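Local coordinates for glyoxalase family protein (Listeria monocytogenes, PDB 2P7O) that catalyses the hydration of the antibiotic fosfomycin, a manganese-dependent reaction that confers resistance to the drug, at residues K17-A20 with F21-I25. Residues are numbered along the deposited sequence; the frame is centred on the assembly and turned at random.
Sequences KTTA and FLQNI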
ATOM      1  N   LYS A  17      10.304 -15.813  -6.105  1.00 21.01           N
ATOM      2  CA  LYS A  17      10.255 -14.863  -7.215  1.00 17.38           C
ATOM      3  C   LYS A  17      10.100 -13.447  -6.670  1.00 20.62           C
ATOM      4  O   LYS A  17      10.784 -12.509  -7.076  1.00 26.84           O
ATOM      5  CB  LYS A  17       9.057 -15.181  -8.156  1.00 18.58           C
ATOM      6  CG  LYS A  17       9.453 -16.475  -8.883  1.00 19.31           C
ATOM      7  CD  LYS A  17       8.300 -16.910  -9.781  1.00 21.71           C
ATOM      8  CE  LYS A  17       8.766 -17.836 -10.898  1.00 22.11           C
ATOM      9  NZ  LYS A  17       7.642 -18.018 -11.883  1.00 24.71           N
ATOM     10  N   THR A  18       9.197 -13.278  -5.692  1.00 19.16           N
ATOM     11  CA  THR A  18       9.013 -11.925  -5.183  1.00 16.57           C
ATOM     12  C   THR A  18      10.226 -11.412  -4.446  1.00 17.73           C
ATOM     13  O   THR A  18      10.490 -10.230  -4.473  1.00 17.96           O
ATOM     14  CB  THR A  18       7.730 -11.893  -4.360  1.00 16.34           C
ATOM     15  OG1 THR A  18       6.722 -12.380  -5.302  1.00 18.42           O
ATOM     16  CG2 THR A  18       7.384 -10.521  -3.819  1.00 15.90           C
ATOM     17  N   THR A  19      10.923 -12.273  -3.726  1.00 18.74           N
ATOM     18  CA  THR A  19      12.178 -11.859  -3.064  1.00 20.66           C
ATOM     19  C   THR A  19      13.141 -11.259  -4.085  1.00 19.99           C
ATOM     20  O   THR A  19      13.812 -10.255  -3.878  1.00 18.76           O
ATOM     21  CB  THR A  19      12.800 -13.111  -2.424  1.00 21.10           C
ATOM     22  OG1 THR A  19      11.948 -13.424  -1.289  1.00 23.61           O
ATOM     23  CG2 THR A  19      14.169 -12.777  -1.856  1.00 19.36           C
ATOM     24  N   ALA A  20      13.191 -11.882  -5.259  1.00 18.14           N
ATOM     25  CA  ALA A  20      14.164 -11.435  -6.261  1.00 18.24           C
ATOM     26  C   ALA A  20      13.692 -10.103  -6.834  1.00 19.13           C
ATOM     27  O   ALA A  20      14.569  -9.230  -7.040  1.00 19.05           O
ATOM     28  CB  ALA A  20      14.323 -12.500  -7.302  1.00 25.65           C
ATOM     29  N   PHE A  21      12.372  -9.943  -7.065  1.00 20.10           N
ATOM     30  CA  PHE A  21      11.835  -8.671  -7.529  1.00 18.06           C
ATOM     31  C   PHE A  21      12.221  -7.533  -6.576  1.00 16.51           C
ATOM     32  O   PHE A  21      12.770  -6.493  -6.970  1.00 19.29           O
ATOM     33  CB  PHE A  21      10.300  -8.878  -7.592  1.00 18.96           C
ATOM     34  CG  PHE A  21       9.572  -7.611  -8.013  1.00 18.30           C
ATOM     35  CD1 PHE A  21       9.526  -7.221  -9.327  1.00 22.93           C
ATOM     36  CD2 PHE A  21       8.947  -6.865  -7.045  1.00 21.53           C
ATOM     37  CE1 PHE A  21       8.914  -6.042  -9.715  1.00 24.39           C
ATOM     38  CE2 PHE A  21       8.330  -5.680  -7.403  1.00 23.03           C
ATOM     39  CZ  PHE A  21       8.263  -5.316  -8.740  1.00 26.02           C
ATOM     40  N   LEU A  22      11.961  -7.736  -5.273  1.00 19.28           N
ATOM     41  CA  LEU A  22      12.117  -6.690  -4.290  1.00 18.04           C
ATOM     42  C   LEU A  22      13.591  -6.317  -4.071  1.00 19.33           C
ATOM     43  O   LEU A  22      13.905  -5.156  -3.850  1.00 20.34           O
ATOM     44  CB  LEU A  22      11.532  -7.103  -2.928  1.00 17.53           C
ATOM     45  CG  LEU A  22      10.017  -7.283  -2.885  1.00 19.81           C
ATOM     46  CD1 LEU A  22       9.616  -7.784  -1.511  1.00 18.29           C
ATOM     47  CD2 LEU A  22       9.353  -5.939  -3.239  1.00 18.72           C
ATOM     48  N   GLN A  23      14.414  -7.359  -4.011  1.00 19.96           N
ATOM     49  CA  GLN A  23      15.852  -7.248  -3.828  1.00 20.14           C
ATOM     50  C   GLN A  23      16.546  -6.676  -5.081  1.00 24.10           C
ATOM     51  O   GLN A  23      17.343  -5.739  -5.010  1.00 21.20           O
ATOM     52  CB  GLN A  23      16.479  -8.651  -3.595  1.00 21.08           C
ATOM     53  CG  GLN A  23      16.282  -9.127  -2.142  1.00 21.17           C
ATOM     54  CD  GLN A  23      16.939 -10.474  -1.852  1.00 21.07           C
ATOM     55  OE1 GLN A  23      17.288 -11.262  -2.728  1.00 29.41           O
ATOM     56  NE2 GLN A  23      17.139 -10.704  -0.559  1.00 32.71           N
ATOM     57  N   ASN A  24      16.285  -7.243  -6.255  1.00 24.74           N
ATOM     58  CA  ASN A  24      16.974  -6.681  -7.438  1.00 21.55           C
ATOM     59  C   ASN A  24      16.517  -5.258  -7.697  1.00 23.94           C
ATOM     60  O   ASN A  24      17.424  -4.458  -7.937  1.00 28.24           O
ATOM     61  CB  ASN A  24      16.712  -7.549  -8.669  0.64 24.72           C
ATOM     62  CG  ASN A  24      17.535  -7.137  -9.866  0.64 24.35           C
ATOM     63  OD1 ASN A  24      18.674  -7.607 -10.043  0.64 29.04           O
ATOM     64  ND2 ASN A  24      17.039  -6.281 -10.731  0.64 32.02           N
ATOM     65  N   ILE A  25      15.242  -4.924  -7.680  1.00 21.97           N
ATOM     66  CA  ILE A  25      14.733  -3.593  -7.970  1.00 22.48           C
ATOM     67  C   ILE A  25      14.874  -2.610  -6.812  1.00 20.05           C
ATOM     68  O   ILE A  25      15.407  -1.501  -7.026  1.00 22.57           O
ATOM     69  CB  ILE A  25      13.213  -3.615  -8.286  1.00 21.81           C
ATOM     70  CG1 ILE A  25      12.928  -4.505  -9.509  1.00 29.37           C
ATOM     71  CG2 ILE A  25      12.758  -2.194  -8.662  1.00 19.44           C
ATOM     72  CD1 ILE A  25      13.955  -4.235 -10.593  1.00 35.41           C
TER
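Q23 leans back along the helix so that its side chain lies beside that of T19, one turn earlier, both pointing the same way. Q23 CB sits 3.1 Å from T19 O, the same carbonyl that accepts the hydrogen bond from Q23 N at 3.0 Å. Q23 CG, anti to its own carbonyl carbon (chi1 -79°), keeps close to T19 O at 3.2 Å, and the chain then runs extended so that Q23 CD comes 3.6 Å from T19 CG2. At the tip, Q23 OE1 is also 3.6 Å from T19 CG2 and NE2 is slightly farther, so the amide meets T19 through van der Waals contact. T19 CG2 stands anti to its backbone N, while OG1 lies beside that N and hydrogen-bonds to L15 O and K45 NZ. Four successive, nearly straight i to i+4 backbone bonds identify regular alpha-helix; this is helix 15-26, which follows strand 4-12 in the first of the paired beta-alpha-beta-beta-beta modules of the glyoxalase (vicinal oxygen chelate) fold. On a buried side, T18 CG2 approaches L22 CD1 at 4.2 Å, and L22 and T19 both pack on F47 of strand 44-49. I25 CG1 stands 4.2 Å from the F21 ring plane, displaced from the ring centre, and both residues also reach F109 and helix 79-89.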